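Local coordinates for protein putative beta-glucosidase (Bifidobacterium adolescentis, PDB 5WAB) that acts as a family 3 glycoside hydrolase, a beta-glucosidase that probably removes terminal sugar residues from the non-reducing ends of glycosides, at residues I112-R120 with I502-W511; E415-I426 with N450-W459. All coordinates share one frame; numbering follows the deposited sequence.

Contact 1: residues I112-R120 with I502-W511; sequences IKRNPLGGR and INDDPSMINW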
loop_
_atom_site.group_PDB
_atom_site.type_symbol
_atom_site.label_atom_id
_atom_site.label_comp_id
_atom_site.label_asym_id
_atom_site.label_seq_id
_atom_site.Cartn_x
_atom_site.Cartn_y
_atom_site.Cartn_z
ATOM N N ILE A 112 7.165 0.806 1.456
ATOM C CA ILE A 112 7.430 0.554 0.048
ATOM C C ILE A 112 7.729 -0.922 -0.162
ATOM O O ILE A 112 8.484 -1.537 0.604
ATOM C CB ILE A 112 8.592 1.434 -0.434
ATOM C CG1 ILE A 112 8.198 2.909 -0.363
ATOM C CG2 ILE A 112 9.019 1.047 -1.837
ATOM C CD1 ILE A 112 6.967 3.249 -1.178
ATOM N N LYS A 113 7.122 -1.506 -1.196
ATOM C CA LYS A 113 7.432 -2.873 -1.612
ATOM C C LYS A 113 8.712 -2.819 -2.438
ATOM O O LYS A 113 8.700 -2.795 -3.671
ATOM C CB LYS A 113 6.269 -3.474 -2.385
ATOM C CG LYS A 113 4.987 -3.427 -1.595
ATOM C CD LYS A 113 3.823 -4.096 -2.287
ATOM C CE LYS A 113 2.556 -3.802 -1.497
ATOM N NZ LYS A 113 1.324 -4.462 -2.002
ATOM N N ARG A 114 9.839 -2.745 -1.726
ATOM C CA ARG A 114 11.142 -2.725 -2.378
ATOM C C ARG A 114 11.352 -3.981 -3.205
ATOM O O ARG A 114 11.799 -3.917 -4.356
ATOM C CB ARG A 114 12.243 -2.577 -1.332
ATOM C CG ARG A 114 13.644 -2.893 -1.825
ATOM C CD ARG A 114 14.641 -2.654 -0.700
ATOM N NE ARG A 114 16.030 -2.786 -1.122
ATOM C CZ ARG A 114 16.823 -3.786 -0.753
ATOM N NH1 ARG A 114 16.362 -4.728 0.054
ATOM N NH2 ARG A 114 18.077 -3.840 -1.183
ATOM N N ASN A 115 11.021 -5.135 -2.629
ATOM C CA ASN A 115 11.151 -6.421 -3.284
ATOM C C ASN A 115 9.851 -7.195 -3.089
ATOM O O ASN A 115 9.350 -7.287 -1.953
ATOM C CB ASN A 115 12.337 -7.194 -2.715
ATOM C CG ASN A 115 12.582 -8.493 -3.438
ATOM O OD1 ASN A 115 11.758 -9.403 -3.399
ATOM N ND2 ASN A 115 13.722 -8.587 -4.108
ATOM N N PRO A 116 9.280 -7.767 -4.153
ATOM C CA PRO A 116 7.975 -8.433 -4.025
ATOM C C PRO A 116 7.994 -9.655 -3.128
ATOM O O PRO A 116 6.919 -10.161 -2.792
ATOM C CB PRO A 116 7.633 -8.812 -5.474
ATOM C CG PRO A 116 8.947 -8.912 -6.152
ATOM C CD PRO A 116 9.828 -7.878 -5.516
ATOM N N LEU A 117 9.171 -10.152 -2.743
ATOM C CA LEU A 117 9.270 -11.274 -1.819
ATOM C C LEU A 117 9.005 -10.875 -0.374
ATOM O O LEU A 117 8.950 -11.756 0.490
ATOM C CB LEU A 117 10.651 -11.922 -1.910
ATOM C CG LEU A 117 11.034 -12.612 -3.218
ATOM C CD1 LEU A 117 12.446 -13.151 -3.093
ATOM C CD2 LEU A 117 10.054 -13.727 -3.576
ATOM N N GLY A 118 8.868 -9.583 -0.092
ATOM C CA GLY A 118 8.620 -9.119 1.261
ATOM C C GLY A 118 7.391 -9.741 1.893
ATOM O O GLY A 118 6.304 -9.708 1.313
ATOM N N GLY A 119 7.554 -10.302 3.091
ATOM C CA GLY A 119 6.480 -11.063 3.709
ATOM C C GLY A 119 5.227 -10.260 4.010
ATOM O O GLY A 119 4.132 -10.822 4.062
ATOM N N ARG A 120 5.362 -8.946 4.221
ATOM C CA ARG A 120 4.222 -8.093 4.549
ATOM C C ARG A 120 3.654 -7.348 3.342
ATOM O O ARG A 120 2.830 -6.447 3.527
ATOM C CB ARG A 120 4.620 -7.061 5.608
ATOM C CG ARG A 120 5.037 -7.617 6.951
ATOM C CD ARG A 120 3.892 -8.207 7.753
ATOM N NE ARG A 120 2.994 -7.205 8.326
ATOM C CZ ARG A 120 3.306 -6.405 9.345
ATOM N NH1 ARG A 120 4.510 -6.465 9.909
ATOM N NH2 ARG A 120 2.408 -5.542 9.804
ATOM N N ILE A 502 12.646 -12.810 -10.655
ATOM C CA ILE A 502 13.041 -12.031 -9.477
ATOM C C ILE A 502 14.482 -11.554 -9.595
ATOM O O ILE A 502 14.857 -10.533 -9.007
ATOM C CB ILE A 502 12.831 -12.849 -8.187
ATOM C CG1 ILE A 502 13.047 -11.976 -6.944
ATOM C CG2 ILE A 502 13.766 -14.054 -8.152
ATOM C CD1 ILE A 502 12.140 -10.765 -6.862
ATOM N N ASN A 503 15.309 -12.264 -10.364
ATOM C CA ASN A 503 16.696 -11.849 -10.539
ATOM C C ASN A 503 16.839 -10.632 -11.440
ATOM O O ASN A 503 17.965 -10.172 -11.650
ATOM C CB ASN A 503 17.526 -13.008 -11.089
ATOM C CG ASN A 503 17.734 -14.100 -10.069
ATOM O OD1 ASN A 503 17.498 -13.899 -8.878
ATOM N ND2 ASN A 503 18.178 -15.261 -10.523
ATOM N N ASP A 504 15.743 -10.114 -11.991
ATOM C CA ASP A 504 15.793 -8.840 -12.693
ATOM C C ASP A 504 15.690 -7.657 -11.741
ATOM O O ASP A 504 16.114 -6.554 -12.097
ATOM C CB ASP A 504 14.678 -8.766 -13.738
ATOM C CG ASP A 504 14.791 -9.856 -14.791
ATOM O OD1 ASP A 504 15.916 -10.340 -15.040
ATOM O OD2 ASP A 504 13.747 -10.232 -15.365
ATOM N N ASP A 505 15.135 -7.872 -10.549
ATOM C CA ASP A 505 14.948 -6.795 -9.581
ATOM C C ASP A 505 16.297 -6.272 -9.106
ATOM O O ASP A 505 17.137 -7.060 -8.654
ATOM C CB ASP A 505 14.133 -7.289 -8.384
ATOM C CG ASP A 505 13.587 -6.153 -7.534
ATOM O OD1 ASP A 505 14.375 -5.284 -7.104
ATOM O OD2 ASP A 505 12.360 -6.147 -7.281
ATOM N N PRO A 506 16.536 -4.959 -9.169
ATOM C CA PRO A 506 17.855 -4.431 -8.791
ATOM C C PRO A 506 18.158 -4.557 -7.309
ATOM O O PRO A 506 19.306 -4.315 -6.911
ATOM C CB PRO A 506 17.772 -2.959 -9.212
ATOM C CG PRO A 506 16.325 -2.643 -9.136
ATOM C CD PRO A 506 15.608 -3.890 -9.571
ATOM N N SER A 507 17.176 -4.933 -6.488
ATOM C CA SER A 507 17.372 -5.143 -5.061
ATOM C C SER A 507 17.772 -6.572 -4.713
ATOM O O SER A 507 18.239 -6.816 -3.592
ATOM C CB SER A 507 16.091 -4.812 -4.300
ATOM O OG SER A 507 15.090 -5.780 -4.586
ATOM N N MET A 508 17.602 -7.520 -5.639
ATOM C CA MET A 508 17.824 -8.921 -5.300
ATOM C C MET A 508 19.270 -9.173 -4.894
ATOM O O MET A 508 19.550 -10.066 -4.087
ATOM C CB MET A 508 17.439 -9.798 -6.489
ATOM C CG MET A 508 17.298 -11.253 -6.154
ATOM S SD MET A 508 16.166 -11.493 -4.779
ATOM C CE MET A 508 16.138 -13.285 -4.718
ATOM N N ILE A 509 20.195 -8.390 -5.441
ATOM C CA ILE A 509 21.598 -8.485 -5.059
ATOM C C ILE A 509 21.770 -8.160 -3.576
ATOM O O ILE A 509 22.591 -8.773 -2.886
ATOM C CB ILE A 509 22.433 -7.579 -5.987
ATOM C CG1 ILE A 509 23.927 -7.822 -5.835
ATOM C CG2 ILE A 509 22.089 -6.105 -5.796
ATOM C CD1 ILE A 509 24.722 -7.065 -6.867
ATOM N N ASN A 510 20.997 -7.206 -3.060
ATOM C CA ASN A 510 21.046 -6.855 -1.645
ATOM C C ASN A 510 19.755 -7.265 -0.949
ATOM O O ASN A 510 19.041 -6.416 -0.400
ATOM C CB ASN A 510 21.267 -5.358 -1.459
ATOM C CG ASN A 510 22.639 -4.912 -1.883
ATOM O OD1 ASN A 510 23.635 -5.245 -1.240
ATOM N ND2 ASN A 510 22.703 -4.128 -2.952
ATOM N N TRP A 511 19.449 -8.561 -0.967
ATOM C CA TRP A 511 18.233 -9.087 -0.376
ATOM C C TRP A 511 18.469 -10.518 0.092
ATOM O O TRP A 511 18.904 -11.352 -0.717
ATOM C CB TRP A 511 17.080 -9.040 -1.381
ATOM C CG TRP A 511 15.810 -9.629 -0.878
ATOM C CD1 TRP A 511 15.456 -10.945 -0.903
ATOM C CD2 TRP A 511 14.707 -8.927 -0.287
ATOM N NE1 TRP A 511 14.207 -11.111 -0.359
ATOM C CE2 TRP A 511 13.724 -9.889 0.029
ATOM C CE3 TRP A 511 14.455 -7.580 0.009
ATOM C CZ2 TRP A 511 12.509 -9.550 0.626
ATOM C CZ3 TRP A 511 13.243 -7.245 0.603
ATOM C CH2 TRP A 511 12.287 -8.227 0.901
HETATM O O HOH W 1 13.480 -2.688 -6.858
HETATM O O HOH W 2 10.115 -4.062 -6.640
#
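Asn115 and Ser507 are the residues whose CA atoms come nearest, 6.6 Å apart, where a type I turn from Asn115 to Gly118 faces a second one from Asp505 to Met508. Each turn is tightened by an Asx turn at its first residue: Asn115 OD1 accepts from Leu117 N in its own carbonyl plane, and Asp505 OD1 takes both the backbone N and the OG of Ser507. Ser507 OG in turn accepts from Asn115 ND2 (3.2 Å, 156° at the hydrogen), so both ends of the Asn115 amide are engaged and its rotation is fixed. With CG anti to the backbone N (chi1 -175°), this amide lies nearly parallel to the Trp511 indole, the planes 15° apart, and Asn115 CB makes a CH-pi contact 3.5 Å from the centroid of the six-membered ring. Leu117 CB packs against Trp511 CZ2 and CD1 against NE1, and CD1 also meets Met508 CE at 4.0 Å. Replacing Trp511 by an alanine would probably leave the Asn115 amide without its stacking surface and open a gap beside Leu117. Arg114 reaches out on an extended chain to grip Asn510 O end-on, through NH1 (3.2 Å) and NH2 (2.9 Å), the oxygen lying in the guanidinium plane while Ser507 CB covers one face. Its NE forms a salt bridge with Glu522, and Tyr520 adds a cation-pi contact. Two waters each donate to Arg114 O and an Asp505 carboxylate oxygen, bridging the segments. The whole joins the loop between strand 102-106 and helix 129-144 of the N-terminal TIM-barrel-type domain to the C-terminal-domain loop preceding strand 517-519, with Tyr180 of helix 173-180 against Arg114 and Tyr531 of helix 528-531 against Asp505.

Contact 2: residues E415-I426 with N450-W459; sequences ESEGFDRETLDI and NGSVVSVAPW
Leu424 O receives the backbone N of Ser455 at 3.1 Å, the one backbone-to-backbone hydrogen bond between two loops that follow adjacent parallel strands, 403-409 and 444-449, in the alpha/beta sheet of the GH3 C-terminal domain; helix 428-438 comes between them in a strand-helix-strand order. The donor stands 61° out of the carbonyl plane, and Val454 CA approaches the same oxygen in a CA-H...O contact. Beside it, Ser455 OG donates to the anti lone pair of Asp425 OD1 (2.7 Å). At the far end Glu415 OE2 takes the N-H of Gly451 on its syn side (2.6 Å, 157° at the hydrogen). The carboxylate lies so near Gly451 that a CB there would collide with OE1. Between these points, the guanidinium of Arg421 is turned to Val453 O, which lies near its plane: NH2 is modelled implausibly close to this oxygen, so the details of that bond are doubtful, and NH1 adds a weak one. The bend at chi3 (71°) of Arg421 helps bring these nitrogens to the carbonyl.

In a second shell, Arg345 forms a salt bridge with Glu415 OE2, so this oxygen is held by Gly451 N and by the arginine. Thr423 OG1 accepts from Asp425 N in an ST turn spanning Leu424, and Asn450 ND2 bonds Ser452 O. Ile426 CG2 packs on Val454 CB, and Val431 of helix 428-438 touches both Ile426 and Trp459. Ile426 CD1 sits over one face of the indole, 4.3 Å from the centroid of its five-membered ring; at the indole edge, water 3 accepts from Trp459 NE1 and Ile426 N and donates to Ser455 OG at 2.6 Å.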
loop_
_atom_site.group_PDB
_atom_site.type_symbol
_atom_site.label_atom_id
_atom_site.label_comp_id
_atom_site.label_asym_id
_atom_site.label_seq_id
_atom_site.Cartn_x
_atom_site.Cartn_y
_atom_site.Cartn_z
ATOM N N GLU A 415 2.817 -18.304 2.062
ATOM C CA GLU A 415 2.981 -16.954 2.592
ATOM C C GLU A 415 2.923 -16.984 4.110
ATOM O O GLU A 415 2.114 -16.300 4.737
ATOM C CB GLU A 415 1.922 -15.991 2.061
ATOM C CG GLU A 415 1.917 -15.794 0.558
ATOM C CD GLU A 415 1.054 -14.613 0.139
ATOM O OE1 GLU A 415 1.381 -13.475 0.524
ATOM O OE2 GLU A 415 0.041 -14.822 -0.559
ATOM N N SER A 416 3.773 -17.809 4.721
ATOM C CA SER A 416 3.783 -17.953 6.172
ATOM C C SER A 416 4.125 -16.628 6.845
ATOM O O SER A 416 5.036 -15.912 6.419
ATOM C CB SER A 416 4.781 -19.032 6.595
ATOM N N GLU A 417 3.387 -16.308 7.907
ATOM C CA GLU A 417 3.586 -15.052 8.618
ATOM C C GLU A 417 4.994 -14.964 9.197
ATOM O O GLU A 417 5.561 -15.958 9.660
ATOM C CB GLU A 417 2.559 -14.922 9.743
ATOM C CG GLU A 417 2.636 -13.614 10.511
ATOM C CD GLU A 417 1.543 -13.489 11.555
ATOM O OE1 GLU A 417 0.711 -14.416 11.654
ATOM O OE2 GLU A 417 1.509 -12.458 12.264
ATOM N N GLY A 418 5.559 -13.759 9.160
ATOM C CA GLY A 418 6.891 -13.532 9.681
ATOM C C GLY A 418 8.023 -13.973 8.781
ATOM O O GLY A 418 9.177 -13.964 9.222
ATOM N N PHE A 419 7.736 -14.360 7.541
ATOM C CA PHE A 419 8.752 -14.841 6.618
ATOM C C PHE A 419 8.623 -14.130 5.281
ATOM O O PHE A 419 7.525 -13.771 4.853
ATOM C CB PHE A 419 8.631 -16.355 6.421
ATOM C CG PHE A 419 9.083 -17.151 7.607
ATOM C CD1 PHE A 419 10.419 -17.167 7.979
ATOM C CD2 PHE A 419 8.169 -17.849 8.380
ATOM C CE1 PHE A 419 10.840 -17.891 9.081
ATOM C CE2 PHE A 419 8.581 -18.573 9.484
ATOM C CZ PHE A 419 9.919 -18.593 9.836
ATOM N N ASP A 420 9.757 -13.933 4.624
ATOM C CA ASP A 420 9.776 -13.498 3.237
ATOM C C ASP A 420 9.719 -14.716 2.324
ATOM O O ASP A 420 10.279 -15.771 2.634
ATOM C CB ASP A 420 11.034 -12.680 2.940
ATOM C CG ASP A 420 11.146 -11.436 3.807
ATOM O OD1 ASP A 420 10.116 -10.761 4.027
ATOM O OD2 ASP A 420 12.268 -11.131 4.257
ATOM N N ARG A 421 9.047 -14.564 1.185
ATOM C CA ARG A 421 9.042 -15.631 0.195
ATOM C C ARG A 421 10.445 -15.842 -0.365
ATOM O O ARG A 421 11.310 -14.963 -0.312
ATOM C CB ARG A 421 8.059 -15.305 -0.933
ATOM C CG ARG A 421 6.610 -15.569 -0.574
ATOM C CD ARG A 421 5.674 -14.694 -1.379
ATOM N NE ARG A 421 5.583 -15.052 -2.786
ATOM C CZ ARG A 421 5.458 -14.161 -3.766
ATOM N NH1 ARG A 421 5.443 -12.862 -3.488
ATOM N NH2 ARG A 421 5.363 -14.569 -5.023
ATOM N N GLU A 422 10.675 -17.043 -0.883
ATOM C CA GLU A 422 11.917 -17.356 -1.570
ATOM C C GLU A 422 11.727 -17.610 -3.055
ATOM O O GLU A 422 12.721 -17.798 -3.766
ATOM C CB GLU A 422 12.598 -18.564 -0.907
ATOM C CG GLU A 422 13.169 -18.224 0.463
ATOM C CD GLU A 422 13.847 -19.397 1.131
ATOM O OE1 GLU A 422 13.655 -20.539 0.668
ATOM O OE2 GLU A 422 14.582 -19.172 2.115
ATOM N N THR A 423 10.486 -17.637 -3.532
ATOM C CA THR A 423 10.193 -17.784 -4.947
ATOM C C THR A 423 8.951 -16.971 -5.271
ATOM O O THR A 423 8.101 -16.741 -4.406
ATOM C CB THR A 423 9.972 -19.251 -5.338
ATOM O OG1 THR A 423 9.680 -19.338 -6.740
ATOM C CG2 THR A 423 8.816 -19.843 -4.541
ATOM N N LEU A 424 8.851 -16.547 -6.529
ATOM C CA LEU A 424 7.646 -15.889 -7.013
ATOM C C LEU A 424 6.625 -16.877 -7.563
ATOM O O LEU A 424 5.455 -16.511 -7.718
ATOM C CB LEU A 424 7.995 -14.847 -8.089
ATOM C CG LEU A 424 8.749 -13.609 -7.600
ATOM C CD1 LEU A 424 9.074 -12.656 -8.736
ATOM C CD2 LEU A 424 7.943 -12.906 -6.521
ATOM N N ASP A 425 7.029 -18.122 -7.811
ATOM C CA ASP A 425 6.187 -19.082 -8.511
ATOM C C ASP A 425 5.033 -19.559 -7.633
ATOM O O ASP A 425 5.130 -19.606 -6.404
ATOM C CB ASP A 425 7.024 -20.284 -8.965
ATOM C CG ASP A 425 8.207 -19.886 -9.840
ATOM O OD1 ASP A 425 8.113 -18.866 -10.550
ATOM O OD2 ASP A 425 9.240 -20.589 -9.817
ATOM N N ILE A 426 3.922 -19.895 -8.285
ATOM C CA ILE A 426 2.804 -20.596 -7.654
ATOM C C ILE A 426 3.194 -22.063 -7.523
ATOM O O ILE A 426 4.174 -22.485 -8.151
ATOM C CB ILE A 426 1.508 -20.417 -8.458
ATOM C CG1 ILE A 426 1.597 -21.182 -9.782
ATOM C CG2 ILE A 426 1.223 -18.933 -8.668
ATOM C CD1 ILE A 426 0.315 -21.173 -10.585
ATOM N N ASN A 450 -3.328 -14.446 -4.252
ATOM C CA ASN A 450 -1.968 -14.293 -3.755
ATOM C C ASN A 450 -1.829 -12.953 -3.052
ATOM O O ASN A 450 -2.428 -11.961 -3.477
ATOM C CB ASN A 450 -0.950 -14.412 -4.897
ATOM C CG ASN A 450 -1.353 -13.611 -6.113
ATOM O OD1 ASN A 450 -2.487 -13.709 -6.581
ATOM N ND2 ASN A 450 -0.434 -12.808 -6.628
ATOM N N GLY A 451 -1.060 -12.940 -1.960
ATOM C CA GLY A 451 -0.812 -11.705 -1.238
ATOM C C GLY A 451 0.221 -10.798 -1.868
ATOM O O GLY A 451 0.201 -9.590 -1.616
ATOM N N SER A 452 1.124 -11.345 -2.680
ATOM C CA SER A 452 2.118 -10.538 -3.376
ATOM C C SER A 452 2.368 -11.153 -4.746
ATOM O O SER A 452 1.810 -12.200 -5.087
ATOM C CB SER A 452 3.409 -10.419 -2.564
ATOM O OG SER A 452 4.260 -9.438 -3.134
ATOM N N VAL A 453 3.214 -10.483 -5.536
ATOM C CA VAL A 453 3.390 -10.828 -6.945
ATOM C C VAL A 453 3.755 -12.293 -7.092
ATOM O O VAL A 453 4.675 -12.791 -6.434
ATOM C CB VAL A 453 4.467 -9.933 -7.586
ATOM C CG1 VAL A 453 4.923 -10.521 -8.894
ATOM C CG2 VAL A 453 3.924 -8.547 -7.830
ATOM N N VAL A 454 3.036 -12.988 -7.968
ATOM C CA VAL A 454 3.440 -14.308 -8.426
ATOM C C VAL A 454 3.821 -14.194 -9.897
ATOM O O VAL A 454 3.343 -13.313 -10.620
ATOM C CB VAL A 454 2.341 -15.373 -8.219
ATOM C CG1 VAL A 454 1.979 -15.483 -6.742
ATOM C CG2 VAL A 454 1.116 -15.066 -9.072
ATOM N N SER A 455 4.714 -15.077 -10.333
ATOM C CA SER A 455 5.074 -15.138 -11.740
ATOM C C SER A 455 3.908 -15.678 -12.557
ATOM O O SER A 455 3.165 -16.558 -12.111
ATOM C CB SER A 455 6.297 -16.027 -11.924
ATOM O OG SER A 455 6.100 -17.264 -11.260
ATOM N N VAL A 456 3.743 -15.140 -13.764
ATOM C CA VAL A 456 2.636 -15.497 -14.635
ATOM C C VAL A 456 3.117 -16.059 -15.968
ATOM O O VAL A 456 2.597 -17.077 -16.439
ATOM C CB VAL A 456 1.699 -14.292 -14.860
ATOM C CG1 VAL A 456 0.553 -14.677 -15.780
ATOM C CG2 VAL A 456 1.167 -13.765 -13.530
ATOM N N ALA A 457 4.113 -15.423 -16.580
ATOM C CA ALA A 457 4.574 -15.816 -17.910
ATOM C C ALA A 457 4.941 -17.288 -18.079
ATOM O O ALA A 457 4.668 -17.832 -19.162
ATOM C CB ALA A 457 5.768 -14.935 -18.310
ATOM N N PRO A 458 5.552 -17.983 -17.108
ATOM C CA PRO A 458 5.913 -19.392 -17.349
ATOM C C PRO A 458 4.744 -20.289 -17.722
ATOM O O PRO A 458 4.969 -21.328 -18.355
ATOM C CB PRO A 458 6.556 -19.828 -16.021
ATOM C CG PRO A 458 6.227 -18.752 -15.039
ATOM C CD PRO A 458 6.132 -17.505 -15.840
ATOM N N TRP A 459 3.513 -19.940 -17.349
ATOM C CA TRP A 459 2.354 -20.780 -17.627
ATOM C C TRP A 459 1.223 -20.059 -18.351
ATOM O O TRP A 459 0.194 -20.685 -18.627
ATOM C CB TRP A 459 1.812 -21.383 -16.323
ATOM C CG TRP A 459 1.645 -20.369 -15.241
ATOM C CD1 TRP A 459 2.532 -20.087 -14.240
ATOM C CD2 TRP A 459 0.526 -19.492 -15.046
ATOM N NE1 TRP A 459 2.036 -19.092 -13.441
ATOM C CE2 TRP A 459 0.807 -18.708 -13.909
ATOM C CE3 TRP A 459 -0.683 -19.295 -15.722
ATOM C CZ2 TRP A 459 -0.078 -17.738 -13.431
ATOM C CZ3 TRP A 459 -1.562 -18.328 -15.246
ATOM C CH2 TRP A 459 -1.254 -17.564 -14.109
HETATM O O HOH W 3 4.330 -19.194 -11.383
#

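Both contacts are largely buried, their centres 12 Å apart, but they differ in what they join. Contact 1 pairs loops from the N- and C-terminal family 3 domains, whereas contact 2 ties two loops within the C-terminal domain. In each an arginine meets a backbone carbonyl and water bridges the loops. The Asn115-Trp511 stack sets contact 1 apart; contact 2 has instead a direct backbone bond and two carboxylate bonds, from Glu415 and from Asp425 at its exposed margin. Loop 112-120 connects the two. Pro116 O probably accepts from Ser452 OG, and Gly119 N probably donates to Asp420 OD1, each at 2.8 Å, so both partners of contact 2 also meet the N-terminal domain.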